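Local coordinates for alpha-1,3-glucanase (Paenibacillus glycanilyticus, PDB 6K0P), which probably hydrolyses the alpha-1,3-glucosidic bonds of alpha-1,3-glucan as a family 87 glycoside hydrolase, here as a catalytic domain variant with nigerose bound, at residues A[100-109]-A[134-142]; A[242-253]-A[270-281]. The protein carries 1 engineered substitution. All coordinates share one frame; numbering follows the deposited sequence. Where two conformers were deposited one is given.

From the N terminus, contact 1 comes first. It closes the loop of residues 110-133 and joins two antiparallel sheets of the first domain. Contact 2 follows later in the chain. It closes residues 254-269 and pairs neighbouring parallel strands of the beta-helix domain. The two contacts lie in series, so neither nests in the other nor crosses it. They still meet in space. Lys106 of contact 1 probably donates a hydrogen bond from NZ to Gln248 O of contact 2, at 2.8 Å. Phe107 packs on Gln248 and Tyr277, and Gln140 packs on Trp274. Both contacts touch the same glucose unit, which lies where the two domains meet.

Contact 1 (A[100-109]-A[134-142]); sequences KFNVSSKFSY and WLYEDAQLM. With GLC (alpha-D-glucopyranose), chain D; GLC (alpha-D-glucopyranose), chain B.
Leu141 covers one face of the Phe101 ring, with CD2 directly over the centroid at 4.0 Å. Leu141 CB meets ring carbons CD1 and CE1, and CG anti to the backbone N (chi1 -174°) helps carry CD2 over the face. Ala139 CB packs beside Phe101 CD1. At the other end, Leu135 CD2 lies over one face of the Tyr109 ring, nearer its rim. Tyr109 N also donates to Trp134 O (2.9 Å).

Two waters stand between Asn102 and Gln140: one links Asn102 N to Gln140 O, the other Asn102 O to Gln140 N. Both residues belong to a glycan pocket. Asn102 OD1 accepts a weak bond from O2 of a bound glucose (3.1 Å).

Glu137 packs CG against Ser108 CB and Phe107 CB. Its OE2 takes the N-H of Asp138 (2.8 Å), while OE1 binds His305 and a water held by Phe107 O. With an alanine here, His305 and that water would probably lose their shared acceptor, and a gap would open beside Phe107.

Strand 96-104 pairs with 86-93, and strand 137-143 with 72-80, consistent with the facing sheets of a galactose-binding-like beta-sandwich. Phe101 lies between these sheets and touches Phe75 and Ile91.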
loop_
_atom_site.group_PDB
_atom_site.type_symbol
_atom_site.label_atom_id
_atom_site.label_comp_id
_atom_site.label_asym_id
_atom_site.label_seq_id
_atom_site.Cartn_x
_atom_site.Cartn_y
_atom_site.Cartn_z
ATOM N N LYS A 100 -19.998 7.642 -18.150
ATOM C CA LYS A 100 -18.721 8.331 -18.247
ATOM C C LYS A 100 -18.066 8.351 -16.880
ATOM O O LYS A 100 -18.712 8.678 -15.881
ATOM C CB LYS A 100 -18.908 9.754 -18.783
ATOM C CG LYS A 100 -19.280 9.752 -20.275
ATOM C CD LYS A 100 -19.224 11.110 -20.923
ATOM C CE LYS A 100 -19.693 11.015 -22.364
ATOM N NZ LYS A 100 -18.635 10.497 -23.290
ATOM N N PHE A 101 -16.795 7.964 -16.832
ATOM C CA PHE A 101 -15.999 8.166 -15.631
ATOM C C PHE A 101 -15.579 9.626 -15.557
ATOM O O PHE A 101 -15.267 10.249 -16.577
ATOM C CB PHE A 101 -14.710 7.353 -15.709
ATOM C CG PHE A 101 -14.884 5.877 -15.495
ATOM C CD1 PHE A 101 -14.848 5.328 -14.215
ATOM C CD2 PHE A 101 -15.052 5.034 -16.577
ATOM C CE1 PHE A 101 -14.995 3.958 -14.029
ATOM C CE2 PHE A 101 -15.193 3.663 -16.400
ATOM C CZ PHE A 101 -15.155 3.128 -15.123
ATOM N N ASN A 102 -15.525 10.155 -14.336
ATOM C CA ASN A 102 -14.939 11.464 -14.069
ATOM C C ASN A 102 -13.461 11.234 -13.770
ATOM O O ASN A 102 -13.106 10.741 -12.692
ATOM C CB ASN A 102 -15.665 12.110 -12.885
ATOM C CG ASN A 102 -15.103 13.478 -12.503
ATOM O OD1 ASN A 102 -13.894 13.701 -12.511
ATOM N ND2 ASN A 102 -15.987 14.388 -12.134
ATOM N N VAL A 103 -12.603 11.564 -14.733
ATOM C CA VAL A 103 -11.163 11.372 -14.608
ATOM C C VAL A 103 -10.511 12.715 -14.329
ATOM O O VAL A 103 -10.962 13.765 -14.799
ATOM C CB VAL A 103 -10.548 10.682 -15.844
ATOM C CG1 VAL A 103 -11.103 9.272 -15.982
ATOM C CG2 VAL A 103 -10.816 11.484 -17.109
ATOM N N SER A 104 -9.428 12.682 -13.557
ATOM C CA SER A 104 -8.820 13.916 -13.080
ATOM C C SER A 104 -7.400 13.658 -12.617
ATOM O O SER A 104 -7.091 12.587 -12.096
ATOM C CB SER A 104 -9.609 14.474 -11.895
ATOM O OG SER A 104 -9.015 15.660 -11.407
ATOM N N SER A 105 -6.554 14.677 -12.767
ATOM C CA SER A 105 -5.220 14.652 -12.182
ATOM C C SER A 105 -5.118 15.519 -10.927
ATOM O O SER A 105 -4.006 15.883 -10.527
ATOM C CB SER A 105 -4.167 15.063 -13.211
ATOM O OG SER A 105 -4.525 16.294 -13.817
ATOM N N LYS A 106 -6.254 15.853 -10.301
ATOM C CA LYS A 106 -6.227 16.686 -9.095
ATOM C C LYS A 106 -5.274 16.136 -8.032
ATOM O O LYS A 106 -4.540 16.898 -7.387
ATOM C CB LYS A 106 -7.640 16.814 -8.530
ATOM C CG LYS A 106 -7.673 17.498 -7.165
ATOM C CD LYS A 106 -9.088 17.603 -6.629
ATOM C CE LYS A 106 -9.092 18.344 -5.289
ATOM N NZ LYS A 106 -10.475 18.629 -4.826
ATOM N N PHE A 107 -5.259 14.817 -7.844
ATOM C CA PHE A 107 -4.498 14.184 -6.773
ATOM C C PHE A 107 -3.188 13.558 -7.233
ATOM O O PHE A 107 -2.428 13.064 -6.391
ATOM C CB PHE A 107 -5.370 13.146 -6.051
ATOM C CG PHE A 107 -6.524 13.761 -5.311
ATOM C CD1 PHE A 107 -6.310 14.395 -4.103
ATOM C CD2 PHE A 107 -7.811 13.737 -5.843
ATOM C CE1 PHE A 107 -7.356 14.985 -3.410
ATOM C CE2 PHE A 107 -8.874 14.324 -5.159
ATOM C CZ PHE A 107 -8.644 14.951 -3.939
ATOM N N SER A 108 -2.909 13.562 -8.533
ATOM C CA SER A 108 -1.684 12.999 -9.075
ATOM C C SER A 108 -0.699 14.117 -9.428
ATOM O O SER A 108 -0.983 15.310 -9.263
ATOM C CB SER A 108 -2.009 12.121 -10.286
ATOM O OG SER A 108 -2.851 12.823 -11.194
ATOM N N TYR A 109 0.476 13.711 -9.924
ATOM C CA TYR A 109 1.568 14.594 -10.331
ATOM C C TYR A 109 2.255 15.243 -9.135
ATOM O O TYR A 109 1.879 16.340 -8.702
ATOM C CB TYR A 109 1.121 15.623 -11.382
ATOM C CG TYR A 109 0.823 14.996 -12.730
ATOM C CD1 TYR A 109 -0.376 14.329 -12.959
ATOM C CD2 TYR A 109 1.742 15.068 -13.769
ATOM C CE1 TYR A 109 -0.648 13.744 -14.176
ATOM C CE2 TYR A 109 1.476 14.487 -14.991
ATOM C CZ TYR A 109 0.279 13.835 -15.190
ATOM O OH TYR A 109 0.003 13.255 -16.405
ATOM N N TRP A 134 4.290 9.985 -9.680
ATOM C CA TRP A 134 2.978 9.668 -9.102
ATOM C C TRP A 134 1.856 10.084 -10.059
ATOM O O TRP A 134 0.972 10.884 -9.733
ATOM C CB TRP A 134 2.796 10.293 -7.712
ATOM C CG TRP A 134 3.733 9.788 -6.656
ATOM C CD1 TRP A 134 4.918 9.110 -6.834
ATOM C CD2 TRP A 134 3.549 9.911 -5.244
ATOM N NE1 TRP A 134 5.485 8.831 -5.600
ATOM C CE2 TRP A 134 4.657 9.311 -4.616
ATOM C CE3 TRP A 134 2.555 10.491 -4.450
ATOM C CZ2 TRP A 134 4.792 9.263 -3.229
ATOM C CZ3 TRP A 134 2.683 10.434 -3.073
ATOM C CH2 TRP A 134 3.794 9.819 -2.478
ATOM N N LEU A 135 1.915 9.509 -11.256
ATOM C CA LEU A 135 1.158 9.987 -12.404
ATOM C C LEU A 135 -0.253 9.424 -12.480
ATOM O O LEU A 135 -1.098 10.023 -13.151
ATOM C CB LEU A 135 1.898 9.604 -13.688
ATOM C CG LEU A 135 3.358 10.052 -13.765
ATOM C CD1 LEU A 135 4.056 9.349 -14.924
ATOM C CD2 LEU A 135 3.420 11.560 -13.946
ATOM N N TYR A 136 -0.516 8.294 -11.829
ATOM C CA TYR A 136 -1.801 7.611 -11.929
ATOM C C TYR A 136 -2.758 8.041 -10.824
ATOM O O TYR A 136 -2.348 8.427 -9.728
ATOM C CB TYR A 136 -1.603 6.086 -11.911
ATOM C CG TYR A 136 -1.116 5.600 -13.252
ATOM C CD1 TYR A 136 -2.019 5.294 -14.258
ATOM C CD2 TYR A 136 0.242 5.518 -13.541
ATOM C CE1 TYR A 136 -1.593 4.909 -15.519
ATOM C CE2 TYR A 136 0.679 5.114 -14.799
ATOM C CZ TYR A 136 -0.245 4.811 -15.779
ATOM O OH TYR A 136 0.165 4.416 -17.035
ATOM N N GLU A 137 -4.046 7.994 -11.143
ATOM C CA GLU A 137 -5.096 8.200 -10.156
ATOM C C GLU A 137 -6.322 7.407 -10.591
ATOM O O GLU A 137 -6.299 6.689 -11.598
ATOM C CB GLU A 137 -5.379 9.690 -9.931
ATOM C CG GLU A 137 -4.924 10.203 -8.561
ATOM C CD GLU A 137 -5.750 9.644 -7.418
ATOM O OE1 GLU A 137 -5.248 9.595 -6.277
ATOM O OE2 GLU A 137 -6.922 9.278 -7.656
ATOM N N ASP A 138 -7.398 7.519 -9.813
ATOM C CA ASP A 138 -8.525 6.609 -9.954
ATOM C C ASP A 138 -9.817 7.370 -10.210
ATOM O O ASP A 138 -10.014 8.488 -9.719
ATOM C CB ASP A 138 -8.742 5.782 -8.681
ATOM C CG ASP A 138 -7.627 4.791 -8.405
ATOM O OD1 ASP A 138 -6.688 4.641 -9.231
ATOM O OD2 ASP A 138 -7.703 4.156 -7.327
ATOM N N ALA A 139 -10.714 6.729 -10.954
ATOM C CA ALA A 139 -12.076 7.220 -11.130
ATOM C C ALA A 139 -13.045 6.115 -10.737
ATOM O O ALA A 139 -12.855 4.950 -11.105
ATOM C CB ALA A 139 -12.323 7.620 -12.589
ATOM N N GLN A 140 -14.088 6.480 -9.993
ATOM C CA GLN A 140 -15.057 5.530 -9.454
ATOM C C GLN A 140 -16.420 5.757 -10.098
ATOM O O GLN A 140 -16.860 6.902 -10.242
ATOM C CB GLN A 140 -15.195 5.700 -7.932
ATOM C CG GLN A 140 -13.897 5.530 -7.135
ATOM C CD GLN A 140 -12.976 6.741 -7.202
ATOM O OE1 GLN A 140 -13.428 7.874 -7.360
ATOM N NE2 GLN A 140 -11.673 6.496 -7.109
ATOM N N LEU A 141 -17.104 4.668 -10.458
ATOM C CA LEU A 141 -18.381 4.789 -11.155
ATOM C C LEU A 141 -19.270 3.592 -10.851
ATOM O O LEU A 141 -18.822 2.446 -10.931
ATOM C CB LEU A 141 -18.148 4.862 -12.667
ATOM C CG LEU A 141 -19.371 5.140 -13.537
ATOM C CD1 LEU A 141 -19.841 6.557 -13.304
ATOM C CD2 LEU A 141 -19.013 4.936 -15.019
ATOM N N MET A 142 -20.530 3.850 -10.523
ATOM C CA MET A 142 -21.518 2.793 -10.360
ATOM C C MET A 142 -22.550 2.910 -11.469
ATOM O O MET A 142 -22.968 4.014 -11.831
ATOM C CB MET A 142 -22.202 2.865 -8.991
ATOM C CG MET A 142 -23.277 1.798 -8.752
ATOM S SD MET A 142 -23.653 1.557 -6.998
ATOM C CE MET A 142 -22.547 2.784 -6.323
HETATM C C1 GLC D . -14.807 14.228 -8.444
HETATM C C2 GLC D . -13.338 14.293 -8.845
HETATM C C3 GLC D . -12.422 14.541 -7.654
HETATM C C4 GLC D . -12.917 15.793 -6.955
HETATM C C5 GLC D . -14.400 15.673 -6.647
HETATM C C6 GLC D . -14.854 16.940 -5.933
HETATM O O2 GLC D . -12.987 13.139 -9.580
HETATM O O3 GLC D . -11.154 14.813 -8.159
HETATM O O4 GLC D . -12.248 16.020 -5.724
HETATM O O5 GLC D . -15.153 15.433 -7.828
HETATM O O6 GLC D . -14.805 18.046 -6.820
HETATM C C1 GLC B . -17.990 11.900 -5.702
HETATM C C2 GLC B . -16.791 12.712 -6.147
HETATM C C3 GLC B . -16.499 12.701 -7.654
HETATM C C4 GLC B . -16.669 11.305 -8.158
HETATM C C5 GLC B . -18.074 10.877 -7.856
HETATM C C6 GLC B . -18.418 9.523 -8.461
HETATM O O1 GLC B . -19.114 12.617 -5.907
HETATM O O2 GLC B . -16.920 14.015 -5.642
HETATM O O3 GLC B . -15.130 12.933 -7.843
HETATM O O4 GLC B . -16.473 11.301 -9.543
HETATM O O5 GLC B . -18.119 10.726 -6.469
HETATM O O6 GLC B . -17.579 8.476 -8.040
HETATM O O HOH W 1 -14.461 9.472 -10.328
HETATM O O HOH W 2 -16.814 8.876 -12.194
HETATM O O HOH W 3 -11.094 10.862 -10.624
HETATM O O HOH W 4 -2.747 10.490 -5.352
HETATM O O HOH W 5 -3.503 11.304 -13.523
#

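Contact 2 (A[242-253]-A[270-281]); sequences TKLVAPQSQSNT and DLSAWGNYINRV. With GLC (alpha-D-glucopyranose), chain C; GLC (alpha-D-glucopyranose), chain D; SO4 (sulfate ion), chain H.
Ser272 N donates to Thr242 O, Leu244 N to Ser272 O, Trp274 N to Leu244 O and Ala246 N to Trp274 O. These bonds pair strands 242-245 and 271-274 in parallel.

Side-chain amides join the loops that follow. Asn276 ND2 gives one proton to Pro247 O (2.8 Å) and the other to Thr253 OG1 (2.8 Å), while its OD1 accepts from Thr253 N (2.9 Å). Three bonds thus fix the rotation of this buried amide. Pro247 O is gripped from opposite faces by Asn276 ND2 and Gln250 N. Asn252 works in the reverse direction. Its OD1 receives Ile278 N (2.8 Å) almost end-on, and its ND2 reaches Asn279 OD1 (3.0 Å), with the two amide planes 86° apart. Asn279 OD1 is also bound by Asn124. Gln248 bends at chi2 (-64°), which brings NE2 to Gly275 O (3.0 Å) from above the carbonyl plane.

Apolar and aromatic contacts are fewer. Asn252 CA sits over one face of Tyr277, 3.6 Å from its centroid. Leu244 CD1 meets Leu271 CD1.

Bound glucose is also touched. Gln248 OE1 lies 3.0 Å from O4 of one glucose, and Arg280 NH2 donates to O5 of another.

Strands stacked in successive turns, followed by loops joined through the Asn252 and Asn276 amides, are consistent with the parallel beta-helix of the pectate-lyase-like fold. Lys243, Gln248, Arg280 and Val281 belong to its glycan pockets.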
loop_
_atom_site.group_PDB
_atom_site.type_symbol
_atom_site.label_atom_id
_atom_site.label_comp_id
_atom_site.label_asym_id
_atom_site.label_seq_id
_atom_site.Cartn_x
_atom_site.Cartn_y
_atom_site.Cartn_z
ATOM N N THR A 242 -21.825 5.499 1.780
ATOM C CA THR A 242 -21.574 6.537 2.779
ATOM C C THR A 242 -20.185 7.094 2.518
ATOM O O THR A 242 -19.191 6.380 2.678
ATOM C CB THR A 242 -21.638 5.947 4.183
ATOM O OG1 THR A 242 -22.963 5.464 4.438
ATOM C CG2 THR A 242 -21.277 7.012 5.234
ATOM N N LYS A 243 -20.114 8.363 2.118
ATOM C CA LYS A 243 -18.856 9.019 1.778
ATOM C C LYS A 243 -18.650 10.201 2.711
ATOM O O LYS A 243 -19.419 11.169 2.667
ATOM C CB LYS A 243 -18.894 9.517 0.329
ATOM C CG LYS A 243 -19.127 8.398 -0.682
ATOM C CD LYS A 243 -19.363 8.967 -2.080
ATOM C CE LYS A 243 -19.662 7.865 -3.091
ATOM N NZ LYS A 243 -19.722 8.436 -4.470
ATOM N N LEU A 244 -17.602 10.135 3.527
ATOM C CA LEU A 244 -17.190 11.268 4.342
ATOM C C LEU A 244 -16.177 12.058 3.526
ATOM O O LEU A 244 -15.174 11.497 3.066
ATOM C CB LEU A 244 -16.570 10.775 5.647
ATOM C CG LEU A 244 -17.372 9.745 6.446
ATOM C CD1 LEU A 244 -16.678 9.479 7.792
ATOM C CD2 LEU A 244 -18.820 10.184 6.654
ATOM N N VAL A 245 -16.448 13.339 3.307
ATOM C CA VAL A 245 -15.742 14.114 2.293
ATOM C C VAL A 245 -15.081 15.321 2.950
ATOM O O VAL A 245 -15.771 16.199 3.485
ATOM C CB VAL A 245 -16.688 14.545 1.157
ATOM C CG1 VAL A 245 -15.931 15.326 0.099
ATOM C CG2 VAL A 245 -17.358 13.321 0.529
ATOM N N ALA A 246 -13.751 15.381 2.883
ATOM C CA ALA A 246 -13.053 16.595 3.283
ATOM C C ALA A 246 -13.391 17.706 2.288
ATOM O O ALA A 246 -13.624 17.437 1.109
ATOM C CB ALA A 246 -11.541 16.356 3.274
ATOM N N PRO A 247 -13.434 18.978 2.736
ATOM C CA PRO A 247 -13.816 20.061 1.816
ATOM C C PRO A 247 -12.907 20.106 0.605
ATOM O O PRO A 247 -11.712 20.379 0.736
ATOM C CB PRO A 247 -13.669 21.324 2.677
ATOM C CG PRO A 247 -13.852 20.828 4.084
ATOM C CD PRO A 247 -13.199 19.471 4.103
ATOM N N GLN A 248 -13.455 19.817 -0.573
ATOM C CA GLN A 248 -12.611 19.598 -1.741
ATOM C C GLN A 248 -12.084 20.885 -2.357
ATOM O O GLN A 248 -11.157 20.821 -3.171
ATOM C CB GLN A 248 -13.338 18.727 -2.769
ATOM C CG GLN A 248 -13.540 17.287 -2.285
ATOM C CD GLN A 248 -12.219 16.572 -2.075
ATOM O OE1 GLN A 248 -11.313 16.670 -2.901
ATOM N NE2 GLN A 248 -12.097 15.859 -0.968
ATOM N N SER A 249 -12.633 22.038 -1.980
ATOM C CA SER A 249 -12.056 23.312 -2.390
ATOM C C SER A 249 -10.917 23.755 -1.481
ATOM O O SER A 249 -10.287 24.780 -1.759
ATOM C CB SER A 249 -13.140 24.393 -2.456
ATOM O OG SER A 249 -13.672 24.653 -1.170
ATOM N N GLN A 250 -10.652 23.020 -0.406
ATOM C CA GLN A 250 -9.476 23.207 0.427
ATOM C C GLN A 250 -8.470 22.100 0.120
ATOM O O GLN A 250 -8.786 21.110 -0.541
ATOM C CB GLN A 250 -9.864 23.178 1.913
ATOM C CG GLN A 250 -10.820 24.297 2.311
ATOM C CD GLN A 250 -11.471 24.072 3.665
ATOM O OE1 GLN A 250 -10.980 23.305 4.497
ATOM N NE2 GLN A 250 -12.589 24.738 3.885
ATOM N N SER A 251 -7.241 22.281 0.590
ATOM C CA SER A 251 -6.216 21.269 0.406
ATOM C C SER A 251 -5.530 20.967 1.730
ATOM O O SER A 251 -5.270 21.866 2.541
ATOM C CB SER A 251 -5.181 21.672 -0.651
ATOM O OG SER A 251 -4.366 22.727 -0.186
ATOM N N ASN A 252 -5.257 19.679 1.949
ATOM C CA ASN A 252 -4.445 19.216 3.077
ATOM C C ASN A 252 -5.050 19.568 4.431
ATOM O O ASN A 252 -4.330 19.980 5.338
ATOM C CB ASN A 252 -3.009 19.755 3.000
ATOM C CG ASN A 252 -2.327 19.453 1.676
ATOM O OD1 ASN A 252 -2.722 18.551 0.942
ATOM N ND2 ASN A 252 -1.288 20.214 1.366
ATOM N N THR A 253 -6.364 19.397 4.591
ATOM C CA THR A 253 -7.043 19.650 5.863
ATOM C C THR A 253 -7.022 18.381 6.711
ATOM O O THR A 253 -7.387 17.308 6.217
ATOM C CB THR A 253 -8.503 20.052 5.622
ATOM O OG1 THR A 253 -8.610 20.876 4.453
ATOM C CG2 THR A 253 -9.047 20.824 6.820
ATOM N N ASP A 270 -17.996 0.353 7.514
ATOM C CA ASP A 270 -18.953 0.357 6.403
ATOM C C ASP A 270 -19.133 1.753 5.800
ATOM O O ASP A 270 -20.250 2.223 5.598
ATOM C CB ASP A 270 -20.295 -0.265 6.802
ATOM C CG ASP A 270 -20.149 -1.670 7.354
ATOM O OD1 ASP A 270 -19.158 -2.364 7.026
ATOM O OD2 ASP A 270 -21.043 -2.096 8.108
ATOM N N LEU A 271 -18.021 2.408 5.488
ATOM C CA LEU A 271 -18.092 3.756 4.942
ATOM C C LEU A 271 -16.791 4.056 4.216
ATOM O O LEU A 271 -15.807 3.323 4.335
ATOM C CB LEU A 271 -18.378 4.786 6.049
ATOM C CG LEU A 271 -17.454 4.828 7.280
ATOM C CD1 LEU A 271 -16.129 5.531 6.984
ATOM C CD2 LEU A 271 -18.171 5.495 8.462
ATOM N N SER A 272 -16.783 5.166 3.493
ATOM C CA SER A 272 -15.571 5.640 2.850
ATOM C C SER A 272 -15.247 7.052 3.313
ATOM O O SER A 272 -16.114 7.789 3.802
ATOM C CB SER A 272 -15.655 5.590 1.312
ATOM O OG SER A 272 -16.701 6.432 0.841
ATOM N N ALA A 273 -13.967 7.410 3.188
ATOM C CA ALA A 273 -13.493 8.739 3.544
ATOM C C ALA A 273 -12.598 9.244 2.426
ATOM O O ALA A 273 -11.632 8.569 2.035
ATOM C CB ALA A 273 -12.739 8.735 4.873
ATOM N N TRP A 274 -12.932 10.422 1.920
ATOM C CA TRP A 274 -12.314 11.023 0.744
ATOM C C TRP A 274 -11.623 12.302 1.202
ATOM O O TRP A 274 -12.267 13.340 1.374
ATOM C CB TRP A 274 -13.385 11.273 -0.321
ATOM C CG TRP A 274 -13.912 9.958 -0.817
ATOM C CD1 TRP A 274 -14.986 9.261 -0.328
ATOM C CD2 TRP A 274 -13.338 9.151 -1.843
ATOM N NE1 TRP A 274 -15.123 8.069 -1.007
ATOM C CE2 TRP A 274 -14.122 7.980 -1.943
ATOM C CE3 TRP A 274 -12.237 9.304 -2.690
ATOM C CZ2 TRP A 274 -13.836 6.966 -2.857
ATOM C CZ3 TRP A 274 -11.953 8.293 -3.602
ATOM C CH2 TRP A 274 -12.754 7.144 -3.681
ATOM N N GLY A 275 -10.316 12.216 1.430
ATOM C CA GLY A 275 -9.562 13.342 1.926
ATOM C C GLY A 275 -9.289 14.364 0.847
ATOM O O GLY A 275 -9.622 14.199 -0.326
ATOM N N ASN A 276 -8.665 15.464 1.262
ATOM C CA ASN A 276 -8.310 16.519 0.321
ATOM C C ASN A 276 -6.809 16.798 0.301
ATOM O O ASN A 276 -6.381 17.865 -0.154
ATOM C CB ASN A 276 -9.121 17.788 0.585
ATOM C CG ASN A 276 -8.807 18.407 1.929
ATOM O OD1 ASN A 276 -7.908 17.953 2.638
ATOM N ND2 ASN A 276 -9.562 19.451 2.292
ATOM N N TYR A 277 -5.995 15.858 0.779
ATOM C CA TYR A 277 -4.555 16.023 0.669
ATOM C C TYR A 277 -4.143 15.890 -0.787
ATOM O O TYR A 277 -4.639 15.023 -1.512
ATOM C CB TYR A 277 -3.801 15.009 1.544
ATOM C CG TYR A 277 -3.745 15.465 2.983
ATOM C CD1 TYR A 277 -4.800 15.204 3.849
ATOM C CD2 TYR A 277 -2.661 16.201 3.466
ATOM C CE1 TYR A 277 -4.777 15.640 5.169
ATOM C CE2 TYR A 277 -2.633 16.654 4.787
ATOM C CZ TYR A 277 -3.695 16.364 5.627
ATOM O OH TYR A 277 -3.709 16.800 6.941
ATOM N N ILE A 278 -3.263 16.796 -1.216
ATOM C CA ILE A 278 -2.645 16.739 -2.532
ATOM C C ILE A 278 -1.144 16.559 -2.446
ATOM O O ILE A 278 -0.473 16.507 -3.482
ATOM C CB ILE A 278 -3.015 17.960 -3.395
ATOM C CG1 ILE A 278 -2.590 19.254 -2.696
ATOM C CG2 ILE A 278 -4.516 17.950 -3.675
ATOM C CD1 ILE A 278 -2.744 20.496 -3.567
ATOM N N ASN A 279 -0.599 16.482 -1.239
ATOM C CA ASN A 279 0.803 16.159 -1.026
ATOM C C ASN A 279 0.949 15.678 0.408
ATOM O O ASN A 279 0.027 15.796 1.223
ATOM C CB ASN A 279 1.729 17.358 -1.316
ATOM C CG ASN A 279 1.390 18.570 -0.471
ATOM O OD1 ASN A 279 0.580 19.408 -0.868
ATOM N ND2 ASN A 279 1.999 18.662 0.709
ATOM N N ARG A 280 2.121 15.136 0.703
ATOM C CA ARG A 280 2.424 14.639 2.034
ATOM C C ARG A 280 2.723 15.801 2.969
ATOM O O ARG A 280 3.387 16.772 2.583
ATOM C CB ARG A 280 3.643 13.721 1.953
ATOM C CG ARG A 280 4.072 13.107 3.264
ATOM C CD ARG A 280 5.193 12.106 3.014
ATOM N NE ARG A 280 5.691 11.545 4.262
ATOM C CZ ARG A 280 6.421 10.437 4.344
ATOM N NH1 ARG A 280 6.734 9.767 3.247
ATOM N NH2 ARG A 280 6.830 9.989 5.526
ATOM N N VAL A 281 2.222 15.689 4.198
ATOM C CA VAL A 281 2.564 16.580 5.302
ATOM C C VAL A 281 2.828 15.694 6.508
ATOM O O VAL A 281 2.038 14.789 6.796
ATOM C CB VAL A 281 1.423 17.572 5.603
ATOM C CG1 VAL A 281 1.848 18.574 6.687
ATOM C CG2 VAL A 281 0.990 18.305 4.331
HETATM C C1 GLC C . 7.286 10.712 9.161
HETATM C C2 GLC C . 7.054 11.221 10.569
HETATM C C3 GLC C . 5.829 10.551 11.149
HETATM C C4 GLC C . 4.635 10.730 10.220
HETATM C C5 GLC C . 4.968 10.163 8.867
HETATM C C6 GLC C . 3.891 10.439 7.828
HETATM O O1 GLC C . 7.675 9.387 9.296
HETATM O O2 GLC C . 8.244 10.968 11.323
HETATM O O3 GLC C . 5.483 11.247 12.332
HETATM O O4 GLC C . 3.499 10.064 10.710
HETATM O O5 GLC C . 6.123 10.781 8.392
HETATM O O6 GLC C . 3.538 11.786 7.686
HETATM C C1 GLC D . -14.807 14.228 -8.444
HETATM C C2 GLC D . -13.338 14.293 -8.845
HETATM C C3 GLC D . -12.422 14.541 -7.654
HETATM C C4 GLC D . -12.917 15.793 -6.955
HETATM C C5 GLC D . -14.400 15.673 -6.647
HETATM C C6 GLC D . -14.854 16.940 -5.933
HETATM O O2 GLC D . -12.987 13.139 -9.580
HETATM O O3 GLC D . -11.154 14.813 -8.159
HETATM O O4 GLC D . -12.248 16.020 -5.724
HETATM O O5 GLC D . -15.153 15.433 -7.828
HETATM O O6 GLC D . -14.805 18.046 -6.820
HETATM S S SO4 H . -6.624 25.812 1.086
HETATM O O1 SO4 H . -5.369 25.418 0.451
HETATM O O2 SO4 H . -7.014 24.817 2.079
HETATM O O3 SO4 H . -6.403 27.112 1.740
HETATM O O4 SO4 H . -7.667 25.967 0.069
HETATM O O HOH W 6 -7.679 19.303 -2.308
HETATM O O HOH W 7 -2.591 19.260 7.206
HETATM O O HOH W 8 -8.222 15.378 4.167
#